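Local coordinates for putative gdp-fucose protein o-fucosyltransferase 1 (Caenorhabditis elegans, PDB 3ZY2) that belongs to the GDP-fucose protein O-fucosyltransferase family of the GT-B clan and binds guanosine-5'-diphosphate in a pocket of its fold, at residues I47-P52 with E118-G123; I11-C16 with D25-V30. All coordinates share one frame; numbering follows the deposited sequence.

Interaction 1: residues I47-P52 with E118-G123; sequences IEFKHP and EGNPFG
A cis peptide bond between N120 and P121 presents the proline ring to I47 and F49, and that ring touches both and gives the largest single share of the buried surface. P121 is also the N-cap of helix 122-128, so the residue just before the first turn of the helix is packed against the end of strand 46-48. The I47 side chain crosses the proline at about a right angle, its end methyl CD1 lying 3.8 Å from P121 CG. F49, in the turn just after the strand, meets the same carbon with the edge of its ring, F49 CZ lying 3.9 Å from P121 CG close to the ring plane. One face of the aromatic ring is packed from its own segment: I47 CG2 sits 3.6 Å above its plane, toward the rim. N120 passes F49 in the opposite direction, its amide plane turned 56° from the ring. Its OD1 comes near the ring edge at F49 CE1 but is hydrogen-bonded to T54 OG1. Across the turn centred on K50, H51 NE2 donates to E48 OE1 over 2.7 Å, on the anti side of the carboxylate, while E48 OE2 is hydrogen-bonded to Y316 OH. With no hydrogen bond directly joining the two segments, direct contact between them is essentially apolar, and a polar tie passes through T54, which binds N120 and packs on I47 and F49.

Interaction 2: residues I11-C16 with D25-V30; sequences IVFCPC and DQFLGV
F13 and V30 approach from opposite directions, packing strand 10-13 against helix 20-37 within a beta-alpha-beta unit that continues into strand 40-42 of the parallel sheet. The valine lies over one face of the F13 ring with both methyls in play. V30 CG2 makes a CH-pi contact, 4.1 Å from the ring centroid and 15° off the ring normal, while V30 CG1 approaches F13 CE1 to 3.8 Å. The valine's torsion, with CG1 anti to the backbone N (chi1 -177°), spreads the two methyls across the aromatic face. The F13 side chain leaves the strand toward the helix, and with CG between the backbone N and the carbonyl carbon (chi1 80°) the ring turns one face to V30 and its rim to F27. F27, one turn earlier on the helix, crosses F13 at about a right angle and reaches the rim of its ring. L41 of strand 40-42 touches both F27 and V30, and F171 of the neighbouring strand 168-171 touches F13, so the cluster is part of a buried hydrophobic layer between sheet and helix. At the F13 rim the aromatic contact narrows to a single close pair, F13 CZ to F27 CD1, at 3.9 Å.

The centres of interactions 1 and 2 lie 16 Å apart, yet the two meet at the disulfide-bonded turn that follows strand 10-13. I47 CD1, which packs on P121 in interaction 1, also lies 3.5 Å from P15 O and 3.8 Å from C14 SG. On the other segment of interaction 1, F122 CE1 reaches C16 CB at 3.4 Å. Residues 11-16 thus face helix 20-37 through F13 and the segments of interaction 1 through their turn. The nucleotide pocket includes R19, F20, G21 and N22, which fall between the two segments of interaction 2 along the chain. Bound guanosine-5'-diphosphate is about 8 Å from the F49 side chain and about 12 Å from that of F27.

Interaction 1: residues I47-P52 with E118-G123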
loop_
_atom_site.group_PDB
_atom_site.type_symbol
_atom_site.label_atom_id
_atom_site.label_comp_id
_atom_site.label_asym_id
_atom_site.label_seq_id
_atom_site.Cartn_x
_atom_site.Cartn_y
_atom_site.Cartn_z
ATOM N N ILE A 47 7.045 -16.447 10.486
ATOM C CA ILE A 47 7.571 -16.897 9.215
ATOM C C ILE A 47 9.084 -16.942 9.262
ATOM O O ILE A 47 9.727 -15.981 9.671
ATOM C CB ILE A 47 7.083 -15.971 8.081
ATOM C CG1 ILE A 47 5.543 -15.944 8.027
ATOM C CG2 ILE A 47 7.611 -16.477 6.736
ATOM C CD1 ILE A 47 4.946 -15.009 6.986
ATOM N N GLU A 48 9.644 -18.075 8.820
ATOM C CA GLU A 48 11.095 -18.276 8.697
ATOM C C GLU A 48 11.455 -18.439 7.244
ATOM O O GLU A 48 10.777 -19.161 6.521
ATOM C CB GLU A 48 11.524 -19.521 9.471
ATOM C CG GLU A 48 11.560 -19.312 10.976
ATOM C CD GLU A 48 12.006 -20.546 11.718
ATOM O OE1 GLU A 48 12.360 -21.578 11.096
ATOM O OE2 GLU A 48 11.996 -20.520 12.947
ATOM N N PHE A 49 12.535 -17.802 6.823
ATOM C CA PHE A 49 12.969 -17.881 5.439
ATOM C C PHE A 49 14.260 -18.654 5.209
ATOM O O PHE A 49 14.606 -18.922 4.047
ATOM C CB PHE A 49 13.124 -16.479 4.851
ATOM C CG PHE A 49 11.852 -15.698 4.791
ATOM C CD1 PHE A 49 10.887 -15.962 3.836
ATOM C CD2 PHE A 49 11.626 -14.676 5.707
ATOM C CE1 PHE A 49 9.711 -15.218 3.787
ATOM C CE2 PHE A 49 10.451 -13.918 5.671
ATOM C CZ PHE A 49 9.494 -14.186 4.710
ATOM N N LYS A 50 14.965 -19.028 6.275
ATOM C CA LYS A 50 16.286 -19.661 6.128
ATOM C C LYS A 50 16.164 -21.182 5.918
ATOM O O LYS A 50 16.736 -21.995 6.643
ATOM C CB LYS A 50 17.242 -19.213 7.264
ATOM C CG LYS A 50 17.480 -20.137 8.493
ATOM C CD LYS A 50 16.212 -20.660 9.191
ATOM C CE LYS A 50 15.576 -19.629 10.110
ATOM N NZ LYS A 50 14.854 -18.611 9.314
ATOM N N HIS A 51 15.386 -21.541 4.905
ATOM C CA HIS A 51 15.107 -22.925 4.557
ATOM C C HIS A 51 14.914 -22.988 3.054
ATOM O O HIS A 51 14.814 -21.948 2.396
ATOM C CB HIS A 51 13.817 -23.403 5.234
ATOM C CG HIS A 51 13.790 -23.200 6.713
ATOM N ND1 HIS A 51 14.449 -24.032 7.596
ATOM C CD2 HIS A 51 13.170 -22.260 7.469
ATOM C CE1 HIS A 51 14.243 -23.604 8.832
ATOM N NE2 HIS A 51 13.465 -22.538 8.781
ATOM N N PRO A 52 14.852 -24.211 2.488
ATOM C CA PRO A 52 14.602 -24.324 1.058
ATOM C C PRO A 52 13.246 -23.747 0.672
ATOM O O PRO A 52 13.040 -23.356 -0.489
ATOM C CB PRO A 52 14.631 -25.835 0.816
ATOM C CG PRO A 52 15.387 -26.388 1.947
ATOM C CD PRO A 52 15.083 -25.524 3.116
ATOM N N GLU A 118 -0.553 -12.934 -3.988
ATOM C CA GLU A 118 0.579 -12.919 -4.916
ATOM C C GLU A 118 1.914 -12.687 -4.204
ATOM O O GLU A 118 2.021 -11.858 -3.282
ATOM C CB GLU A 118 0.372 -11.991 -6.126
ATOM C CG GLU A 118 0.350 -10.500 -5.848
ATOM C CD GLU A 118 0.454 -9.657 -7.123
ATOM O OE1 GLU A 118 -0.398 -9.809 -8.033
ATOM O OE2 GLU A 118 1.394 -8.840 -7.216
ATOM N N GLY A 119 2.910 -13.464 -4.620
ATOM C CA GLY A 119 4.253 -13.374 -4.071
ATOM C C GLY A 119 4.478 -14.242 -2.847
ATOM O O GLY A 119 3.617 -15.034 -2.453
ATOM N N ASN A 120 5.659 -14.079 -2.261
ATOM C CA ASN A 120 6.102 -14.843 -1.102
ATOM C C ASN A 120 6.456 -13.830 -0.011
ATOM O O ASN A 120 7.201 -12.877 -0.273
ATOM C CB ASN A 120 7.326 -15.676 -1.502
ATOM C CG ASN A 120 7.521 -16.928 -0.636
ATOM O OD1 ASN A 120 7.621 -16.854 0.588
ATOM N ND2 ASN A 120 7.634 -18.081 -1.295
ATOM N N PRO A 121 5.974 -14.033 1.231
ATOM C CA PRO A 121 5.308 -15.208 1.808
ATOM C C PRO A 121 3.788 -15.208 1.728
ATOM O O PRO A 121 3.168 -16.067 2.326
ATOM C CB PRO A 121 5.732 -15.147 3.278
ATOM C CG PRO A 121 5.816 -13.665 3.552
ATOM C CD PRO A 121 6.351 -13.058 2.277
ATOM N N PHE A 122 3.209 -14.271 0.981
ATOM C CA PHE A 122 1.755 -14.106 0.892
ATOM C C PHE A 122 1.036 -15.403 0.487
ATOM O O PHE A 122 0.124 -15.860 1.190
ATOM C CB PHE A 122 1.420 -12.956 -0.081
ATOM C CG PHE A 122 2.078 -11.662 0.289
ATOM C CD1 PHE A 122 1.502 -10.838 1.250
ATOM C CD2 PHE A 122 3.289 -11.284 -0.304
ATOM C CE1 PHE A 122 2.098 -9.648 1.608
ATOM C CE2 PHE A 122 3.907 -10.085 0.060
ATOM C CZ PHE A 122 3.309 -9.270 1.013
ATOM N N GLY A 123 1.449 -15.974 -0.640
ATOM C CA GLY A 123 0.958 -17.273 -1.110
ATOM C C GLY A 123 1.078 -18.394 -0.089
ATOM O O GLY A 123 0.050 -18.908 0.356
#

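Interaction 2: residues I11-C16 with D25-V30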
loop_
_atom_site.group_PDB
_atom_site.type_symbol
_atom_site.label_atom_id
_atom_site.label_comp_id
_atom_site.label_asym_id
_atom_site.label_seq_id
_atom_site.Cartn_x
_atom_site.Cartn_y
_atom_site.Cartn_z
ATOM N N ILE A 11 -10.134 -11.106 13.849
ATOM C CA ILE A 11 -9.135 -10.554 12.944
ATOM C C ILE A 11 -8.087 -11.624 12.715
ATOM O O ILE A 11 -7.621 -12.230 13.679
ATOM C CB ILE A 11 -8.455 -9.296 13.539
ATOM C CG1 ILE A 11 -9.428 -8.126 13.603
ATOM C CG2 ILE A 11 -7.207 -8.890 12.742
ATOM C CD1 ILE A 11 -9.015 -7.084 14.636
ATOM N N VAL A 12 -7.712 -11.833 11.461
ATOM C CA VAL A 12 -6.609 -12.752 11.113
ATOM C C VAL A 12 -5.713 -12.030 10.125
ATOM O O VAL A 12 -6.198 -11.235 9.301
ATOM C CB VAL A 12 -7.122 -14.124 10.565
ATOM C CG1 VAL A 12 -7.948 -13.966 9.275
ATOM C CG2 VAL A 12 -5.950 -15.100 10.369
ATOM N N PHE A 13 -4.406 -12.243 10.233
ATOM C CA PHE A 13 -3.466 -11.518 9.368
ATOM C C PHE A 13 -2.202 -12.307 9.142
ATOM O O PHE A 13 -1.869 -13.221 9.927
ATOM C CB PHE A 13 -3.123 -10.121 9.949
ATOM C CG PHE A 13 -2.090 -10.161 11.052
ATOM C CD1 PHE A 13 -2.429 -10.612 12.324
ATOM C CD2 PHE A 13 -0.768 -9.765 10.784
ATOM C CE1 PHE A 13 -1.455 -10.677 13.337
ATOM C CE2 PHE A 13 0.221 -9.835 11.794
ATOM C CZ PHE A 13 -0.138 -10.286 13.060
ATOM N N CYS A 14 -1.509 -11.935 8.070
ATOM C CA CYS A 14 -0.163 -12.414 7.784
ATOM C C CYS A 14 0.868 -11.385 8.233
ATOM O O CYS A 14 0.779 -10.221 7.803
ATOM C CB CYS A 14 0.033 -12.652 6.291
ATOM S SG CYS A 14 1.696 -13.297 5.968
ATOM N N PRO A 15 1.863 -11.809 9.051
ATOM C CA PRO A 15 2.998 -10.933 9.317
ATOM C C PRO A 15 3.933 -11.074 8.124
ATOM O O PRO A 15 4.978 -11.726 8.200
ATOM C CB PRO A 15 3.625 -11.519 10.592
ATOM C CG PRO A 15 3.209 -12.939 10.625
ATOM C CD PRO A 15 2.031 -13.139 9.678
ATOM N N CYS A 16 3.521 -10.469 7.018
ATOM C CA CYS A 16 4.071 -10.823 5.715
ATOM C C CYS A 16 5.199 -9.919 5.264
ATOM O O CYS A 16 5.610 -9.972 4.106
ATOM C CB CYS A 16 2.945 -10.836 4.667
ATOM S SG CYS A 16 2.281 -12.479 4.242
ATOM N N ASP A 25 7.497 -6.642 15.496
ATOM C CA ASP A 25 7.299 -5.180 15.538
ATOM C C ASP A 25 5.878 -4.800 15.075
ATOM O O ASP A 25 5.177 -4.018 15.739
ATOM C CB ASP A 25 8.392 -4.512 14.696
ATOM C CG ASP A 25 8.724 -3.129 15.169
ATOM O OD1 ASP A 25 8.808 -2.920 16.402
ATOM O OD2 ASP A 25 8.895 -2.253 14.311
ATOM N N GLN A 26 5.431 -5.414 13.982
ATOM C CA GLN A 26 4.075 -5.140 13.484
ATOM C C GLN A 26 3.038 -5.849 14.356
ATOM O O GLN A 26 1.956 -5.310 14.595
ATOM C CB GLN A 26 3.941 -5.573 12.020
ATOM C CG GLN A 26 4.636 -4.620 11.059
ATOM C CD GLN A 26 4.142 -4.810 9.641
ATOM O OE1 GLN A 26 4.399 -5.838 9.030
ATOM N NE2 GLN A 26 3.414 -3.825 9.116
ATOM N N PHE A 27 3.358 -7.032 14.876
ATOM C CA PHE A 27 2.410 -7.785 15.724
ATOM C C PHE A 27 1.968 -6.991 16.976
ATOM O O PHE A 27 0.800 -7.006 17.330
ATOM C CB PHE A 27 3.046 -9.147 16.077
ATOM C CG PHE A 27 2.248 -9.986 17.004
ATOM C CD1 PHE A 27 0.883 -10.202 16.827
ATOM C CD2 PHE A 27 2.892 -10.648 18.041
ATOM C CE1 PHE A 27 0.163 -11.029 17.724
ATOM C CE2 PHE A 27 2.185 -11.482 18.920
ATOM C CZ PHE A 27 0.801 -11.654 18.758
ATOM N N LEU A 28 2.897 -6.260 17.599
ATOM C CA LEU A 28 2.540 -5.369 18.730
ATOM C C LEU A 28 1.451 -4.384 18.325
ATOM O O LEU A 28 0.492 -4.176 19.074
ATOM C CB LEU A 28 3.763 -4.596 19.212
ATOM C CG LEU A 28 4.914 -5.468 19.705
ATOM C CD1 LEU A 28 6.020 -4.523 20.175
ATOM C CD2 LEU A 28 4.474 -6.409 20.798
ATOM N N GLY A 29 1.611 -3.755 17.160
ATOM C CA GLY A 29 0.582 -2.828 16.642
ATOM C C GLY A 29 -0.731 -3.520 16.342
ATOM O O GLY A 29 -1.807 -2.981 16.591
ATOM N N VAL A 30 -0.654 -4.748 15.837
ATOM C CA VAL A 30 -1.887 -5.485 15.552
ATOM C C VAL A 30 -2.643 -5.865 16.824
ATOM O O VAL A 30 -3.874 -5.799 16.875
ATOM C CB VAL A 30 -1.664 -6.721 14.640
ATOM C CG1 VAL A 30 -3.013 -7.372 14.351
ATOM C CG2 VAL A 30 -0.957 -6.354 13.316
#